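Local coordinates for glucose-resistance amylase regulator (Weissella paramesenteroides ATCC 33313, PDB 4RK6), which binds D-glucose through its sugar-binding core and, as a LacI-family transcriptional regulator, probably controls genes by binding their regulatory DNA, at the alpha-D-glucopyranose site and the interface of chains A and B. Coordinates in Å, arbitrary orientation; residue numbers count along the deposited sequence, not the author numbering. Chains: chain A/B, Glucose-resistance amylase regulator.

Contact 1: the alpha-D-glucopyranose site. Residues chain A 22, 24, 96, 145, 170, 196-197, 224-225, 242. With GLC (alpha-D-glucopyranose), chain C.
This is the sugar pocket of a LacI-family regulator, whose core has the periplasmic-binding-protein fold. The protein hides 257 of the 302 Å² of the glucose. The tight part lies around the 4-hydroxyl and the 6-hydroxyl. A:Arg145 reaches in with its chain extended from CG to NE and meets O4 end-on, in the plane of its guanidinium. A:Arg145 NH1 and A:Arg145 NH2 both donate to GLC O4, each at 2.9 Å. The same hydroxyl gives its hydrogen to the carboxylate, with 2.5 Å between GLC O4 and A:Asp225 OD1. The second carboxylate oxygen, A:Asp225 OD2, takes the hydrogen of the 6-hydroxyl, GLC O6, at 2.6 Å. Both oxygens use their syn lone pairs, so one carboxylate bridges two hydroxyls of the sugar. A:Gln242 NE2 also donates to A:Asp225 OD1, from above the carboxylate plane. That amide donates almost straight to the 3-hydroxyl as well, with 175° at the hydrogen. These donors, with the nearby guanidinium, would favour a charged carboxylate. At the 2-hydroxyl, A:Thr96 OG1 hydrogen-bonds to GLC O2 at 2.8 Å.

Two rings approach the sugar carbons. GLC C6 sits over the centre of the A:His170 imidazole, 3.7 Å above its plane. A:His170 ND1 hydrogen-bonds to A:Thr196 OG1 at 2.7 Å, which should fix the rotation of the ring. A:Phe24 has its CG in the crowded position between the backbone N and the carbonyl carbon (chi1 81°), and this turns one ring face toward C1 and C2, with C2 offset toward the rim.

The looser side is carried by two waters, the ring oxygen and A:Thr22. The backbone carbonyl O of A:Thr96 reaches GLC O3 through water 1. Water 2 joins the backbone N and OG1 of A:Thr22 to the ring oxygen O5, and its link to O5 is long. A:Thr22 OG1 also hydrogen-bonds to GLC O6, but this residue is poorly ordered.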
loop_
_atom_site.group_PDB
_atom_site.type_symbol
_atom_site.label_atom_id
_atom_site.label_comp_id
_atom_site.label_asym_id
_atom_site.label_seq_id
_atom_site.Cartn_x
_atom_site.Cartn_y
_atom_site.Cartn_z
ATOM N N THR A 22 -0.967 7.871 0.625
ATOM C CA THR A 22 0.254 7.063 0.684
ATOM C C THR A 22 -0.059 5.857 1.589
ATOM O O THR A 22 -1.104 5.823 2.269
ATOM C CB THR A 22 1.466 7.873 1.251
ATOM O OG1 THR A 22 1.727 9.044 0.456
ATOM C CG2 THR A 22 2.740 7.043 1.293
ATOM N N PHE A 24 1.087 5.378 4.354
ATOM C CA PHE A 24 1.261 5.715 5.767
ATOM C C PHE A 24 0.014 5.383 6.580
ATOM O O PHE A 24 0.128 5.052 7.755
ATOM C CB PHE A 24 1.741 7.159 5.994
ATOM C CG PHE A 24 0.668 8.206 5.926
ATOM C CD1 PHE A 24 0.383 8.851 4.740
ATOM C CD2 PHE A 24 -0.033 8.581 7.068
ATOM C CE1 PHE A 24 -0.612 9.813 4.680
ATOM C CE2 PHE A 24 -1.010 9.556 7.022
ATOM C CZ PHE A 24 -1.306 10.171 5.822
ATOM N N THR A 96 -0.844 13.454 12.065
ATOM C CA THR A 96 0.143 13.881 11.055
ATOM C C THR A 96 -0.128 15.289 10.532
ATOM O O THR A 96 0.566 15.779 9.657
ATOM C CB THR A 96 0.308 12.877 9.880
ATOM O OG1 THR A 96 -0.742 13.054 8.918
ATOM C CG2 THR A 96 0.346 11.450 10.376
ATOM N N ARG A 145 5.474 21.798 3.818
ATOM C CA ARG A 145 6.842 21.409 3.455
ATOM C C ARG A 145 7.559 22.423 2.588
ATOM O O ARG A 145 8.730 22.686 2.794
ATOM C CB ARG A 145 6.845 20.020 2.836
ATOM C CG ARG A 145 6.464 19.028 3.922
ATOM C CD ARG A 145 6.567 17.558 3.556
ATOM N NE ARG A 145 6.238 16.808 4.765
ATOM C CZ ARG A 145 5.938 15.516 4.819
ATOM N NH1 ARG A 145 5.948 14.753 3.726
ATOM N NH2 ARG A 145 5.602 14.989 5.994
ATOM N N HIS A 170 2.131 13.630 -4.013
ATOM C CA HIS A 170 3.169 12.739 -3.475
ATOM C C HIS A 170 3.352 11.480 -4.332
ATOM O O HIS A 170 3.820 10.455 -3.822
ATOM C CB HIS A 170 2.763 12.256 -2.075
ATOM C CG HIS A 170 2.647 13.334 -1.058
ATOM N ND1 HIS A 170 3.727 14.072 -0.624
ATOM C CD2 HIS A 170 1.581 13.755 -0.333
ATOM C CE1 HIS A 170 3.328 14.930 0.295
ATOM N NE2 HIS A 170 2.029 14.760 0.486
ATOM N N THR A 196 8.941 14.508 -1.043
ATOM C CA THR A 196 7.968 14.666 0.047
ATOM C C THR A 196 7.289 13.355 0.456
ATOM O O THR A 196 6.582 13.310 1.464
ATOM C CB THR A 196 6.849 15.689 -0.274
ATOM O OG1 THR A 196 6.060 15.229 -1.383
ATOM C CG2 THR A 196 7.430 17.020 -0.554
ATOM N N ALA A 197 7.488 12.305 -0.337
ATOM C CA ALA A 197 7.044 10.959 0.034
ATOM C C ALA A 197 7.948 9.949 -0.610
ATOM O O ALA A 197 8.639 10.252 -1.587
ATOM C CB ALA A 197 5.603 10.726 -0.371
ATOM N N ILE A 224 10.896 11.573 2.667
ATOM C CA ILE A 224 10.168 11.650 3.926
ATOM C C ILE A 224 9.146 10.537 3.987
ATOM O O ILE A 224 8.336 10.397 3.082
ATOM C CB ILE A 224 9.460 12.998 4.086
ATOM C CG1 ILE A 224 10.511 14.085 4.231
ATOM C CG2 ILE A 224 8.527 12.939 5.304
ATOM C CD1 ILE A 224 9.977 15.493 4.076
ATOM N N ASP A 225 9.236 9.739 5.066
ATOM C CA ASP A 225 8.264 8.749 5.536
ATOM C C ASP A 225 9.005 7.483 5.997
ATOM O O ASP A 225 8.762 6.977 7.082
ATOM C CB ASP A 225 7.177 8.341 4.533
ATOM C CG ASP A 225 6.084 9.381 4.389
ATOM O OD1 ASP A 225 6.080 10.364 5.167
ATOM O OD2 ASP A 225 5.260 9.234 3.455
ATOM N N GLN A 242 9.255 8.308 9.788
ATOM C CA GLN A 242 8.228 8.651 10.788
ATOM C C GLN A 242 7.800 7.399 11.527
ATOM O O GLN A 242 7.736 6.299 10.957
ATOM C CB GLN A 242 7.002 9.264 10.126
ATOM C CG GLN A 242 7.314 10.501 9.298
ATOM C CD GLN A 242 6.073 11.363 9.094
ATOM O OE1 GLN A 242 5.432 11.772 10.056
ATOM N NE2 GLN A 242 5.697 11.580 7.849
HETATM C C1 GLC C . 0.572 12.987 4.477
HETATM C C2 GLC C . 1.156 13.045 5.889
HETATM C C3 GLC C . 2.654 13.269 5.907
HETATM C C4 GLC C . 3.327 12.325 4.907
HETATM C C5 GLC C . 2.768 12.638 3.518
HETATM C C6 GLC C . 3.366 11.727 2.448
HETATM O O1 GLC C . 0.393 14.287 4.066
HETATM O O2 GLC C . 0.559 14.104 6.637
HETATM O O3 GLC C . 3.069 12.980 7.237
HETATM O O4 GLC C . 4.713 12.472 4.973
HETATM O O5 GLC C . 1.386 12.396 3.480
HETATM O O6 GLC C . 3.066 10.390 2.699
HETATM O O HOH W 1 3.016 15.046 8.997
HETATM O O HOH W 2 -0.521 10.638 1.460
#

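Contact 2: the interface of chains A and B. Residues chain A 43-47, 61; chain B 43-47.
Two backbone hydrogen bonds at A:Ile45 and B:Ile45 form the centre of this contact between the two copies. LacI-family cores commonly dimerise, and this two-fold pairing is probably the biological one. A:Ile45 N donates to B:Ile45 O at 3.0 Å, and B:Ile45 N donates to A:Ile45 O at 2.9 Å. Both donors lie in the carbonyl plane of their acceptor. The pair makes an antiparallel bridge between equivalent strands. A:Ile45 CB and B:Ile45 CB face each other at 3.8 Å.

Beside the bridge, B:Ile45 CD1 touches A:Tyr47 CE2 at 3.4 Å. The two side chains cross at about a right angle. The isoleucine CG1 is anti to its carbonyl carbon (chi1 -62°), and chi2 of 86° carries CD1 over to the tyrosine. In the twin contact, A:Ile45 CG1 lies at the edge of the B:Tyr47 ring, in its plane, but this tyrosine is poorly ordered. On another flank, B:Leu44 slides past A:Thr61 in the opposite direction. B:Leu44 CD2 meets A:Thr61 CG2 at 3.8 Å.

Further out, waters bridge the strands on either side of the Ile45 pair. Water 4 links A:Tyr47 N to B:Leu43 O. Water 3 links A:Leu43 O to B:Thr46 OG1, a hydroxyl set anti to its backbone N (chi1 -163°). The bridging residues all belong to strand 42-48 of each chain. A:Thr61 comes from helix 52-64, which follows that strand in the fold.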
loop_
_atom_site.group_PDB
_atom_site.type_symbol
_atom_site.label_atom_id
_atom_site.label_comp_id
_atom_site.label_asym_id
_atom_site.label_seq_id
_atom_site.Cartn_x
_atom_site.Cartn_y
_atom_site.Cartn_z
ATOM N N LEU A 43 -12.592 -0.565 16.167
ATOM C CA LEU A 43 -12.147 0.457 15.234
ATOM C C LEU A 43 -12.970 0.399 13.939
ATOM O O LEU A 43 -13.022 -0.624 13.284
ATOM C CB LEU A 43 -10.681 0.208 14.952
ATOM C CG LEU A 43 -9.950 1.204 14.079
ATOM C CD1 LEU A 43 -10.038 2.591 14.715
ATOM C CD2 LEU A 43 -8.512 0.742 13.931
ATOM N N LEU A 44 -13.640 1.490 13.594
ATOM C CA LEU A 44 -14.372 1.604 12.310
ATOM C C LEU A 44 -13.528 2.457 11.385
ATOM O O LEU A 44 -13.115 3.558 11.771
ATOM C CB LEU A 44 -15.714 2.291 12.506
ATOM C CG LEU A 44 -16.966 1.447 12.727
ATOM C CD1 LEU A 44 -16.726 0.304 13.704
ATOM C CD2 LEU A 44 -18.093 2.361 13.194
ATOM N N ILE A 45 -13.280 1.978 10.172
ATOM C CA ILE A 45 -12.525 2.733 9.193
ATOM C C ILE A 45 -13.475 3.167 8.068
ATOM O O ILE A 45 -14.257 2.363 7.549
ATOM C CB ILE A 45 -11.375 1.900 8.605
ATOM C CG1 ILE A 45 -10.481 1.322 9.707
ATOM C CG2 ILE A 45 -10.582 2.713 7.605
ATOM C CD1 ILE A 45 -9.708 2.351 10.495
ATOM N N THR A 46 -13.405 4.448 7.717
ATOM C CA THR A 46 -14.250 5.013 6.689
ATOM C C THR A 46 -13.336 5.821 5.767
ATOM O O THR A 46 -12.310 6.345 6.195
ATOM C CB THR A 46 -15.371 5.910 7.293
ATOM O OG1 THR A 46 -14.784 7.019 7.989
ATOM C CG2 THR A 46 -16.262 5.124 8.238
ATOM N N TYR A 47 -13.705 5.907 4.489
ATOM C CA TYR A 47 -12.981 6.733 3.532
ATOM C C TYR A 47 -13.744 8.013 3.230
ATOM O O TYR A 47 -14.977 8.086 3.375
ATOM C CB TYR A 47 -12.682 5.966 2.241
ATOM C CG TYR A 47 -11.673 4.868 2.444
ATOM C CD1 TYR A 47 -10.315 5.144 2.499
ATOM C CD2 TYR A 47 -12.078 3.545 2.602
ATOM C CE1 TYR A 47 -9.382 4.138 2.690
ATOM C CE2 TYR A 47 -11.151 2.531 2.801
ATOM C CZ TYR A 47 -9.804 2.834 2.842
ATOM O OH TYR A 47 -8.874 1.839 3.036
ATOM N N THR A 61 -22.827 8.303 9.239
ATOM C CA THR A 61 -22.333 6.957 9.601
ATOM C C THR A 61 -21.518 6.985 10.908
ATOM O O THR A 61 -21.579 6.067 11.717
ATOM C CB THR A 61 -21.453 6.390 8.457
ATOM O OG1 THR A 61 -22.271 6.144 7.307
ATOM C CG2 THR A 61 -20.739 5.096 8.855
ATOM N N LEU B 43 -19.814 2.514 3.319
ATOM C CA LEU B 43 -18.891 1.383 3.464
ATOM C C LEU B 43 -18.144 1.467 4.798
ATOM O O LEU B 43 -17.594 2.497 5.126
ATOM C CB LEU B 43 -17.910 1.401 2.304
ATOM C CG LEU B 43 -16.900 0.278 2.166
ATOM C CD1 LEU B 43 -17.617 -1.067 2.118
ATOM C CD2 LEU B 43 -16.059 0.519 0.920
ATOM N N LEU B 44 -18.151 0.385 5.573
ATOM C CA LEU B 44 -17.382 0.305 6.813
ATOM C C LEU B 44 -16.290 -0.706 6.584
ATOM O O LEU B 44 -16.566 -1.808 6.118
ATOM C CB LEU B 44 -18.235 -0.197 7.972
ATOM C CG LEU B 44 -19.288 0.712 8.592
ATOM C CD1 LEU B 44 -20.028 -0.072 9.663
ATOM C CD2 LEU B 44 -18.657 1.969 9.171
ATOM N N ILE B 45 -15.060 -0.343 6.923
ATOM C CA ILE B 45 -13.933 -1.223 6.761
ATOM C C ILE B 45 -13.461 -1.649 8.144
ATOM O O ILE B 45 -13.337 -0.825 9.066
ATOM C CB ILE B 45 -12.762 -0.563 5.993
ATOM C CG1 ILE B 45 -13.176 -0.183 4.564
ATOM C CG2 ILE B 45 -11.549 -1.468 5.992
ATOM C CD1 ILE B 45 -13.827 1.176 4.446
ATOM N N THR B 46 -13.203 -2.942 8.275
ATOM C CA THR B 46 -12.753 -3.496 9.523
ATOM C C THR B 46 -11.610 -4.467 9.232
ATOM O O THR B 46 -11.535 -5.085 8.164
ATOM C CB THR B 46 -13.929 -4.138 10.299
ATOM O OG1 THR B 46 -13.558 -4.316 11.671
ATOM C CG2 THR B 46 -14.338 -5.471 9.688
ATOM N N TYR B 47 -10.675 -4.559 10.171
ATOM C CA TYR B 47 -9.526 -5.421 9.991
ATOM C C TYR B 47 -9.688 -6.681 10.866
ATOM O O TYR B 47 -10.382 -6.656 11.890
ATOM C CB TYR B 47 -8.207 -4.676 10.285
ATOM C CG TYR B 47 -7.845 -3.664 9.218
ATOM C CD1 TYR B 47 -8.314 -2.352 9.277
ATOM C CD2 TYR B 47 -7.048 -4.022 8.140
ATOM C CE1 TYR B 47 -7.991 -1.431 8.291
ATOM C CE2 TYR B 47 -6.719 -3.110 7.151
ATOM C CZ TYR B 47 -7.192 -1.817 7.231
ATOM O OH TYR B 47 -6.864 -0.914 6.248
HETATM O O HOH W 3 -11.965 -3.057 13.129
HETATM O O HOH W 4 -16.463 4.778 3.878
#

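The C-alpha centres of contact 1 and contact 2 lie about 23 Å apart. They share no residue. Contact 1 binds the sugar within chain A, while contact 2 joins the two copies about a two-fold axis. The nearest sequence connection is helix 24-39: it starts at A:Phe24 in contact 1 and is followed by strand 42-48 of contact 2. A shift at the sugar might be passed toward the dimer contact through this helix. Such coupling would suit a ligand-controlled LacI-family dimer, but the structure alone does not show it. Each copy repeats the sugar site.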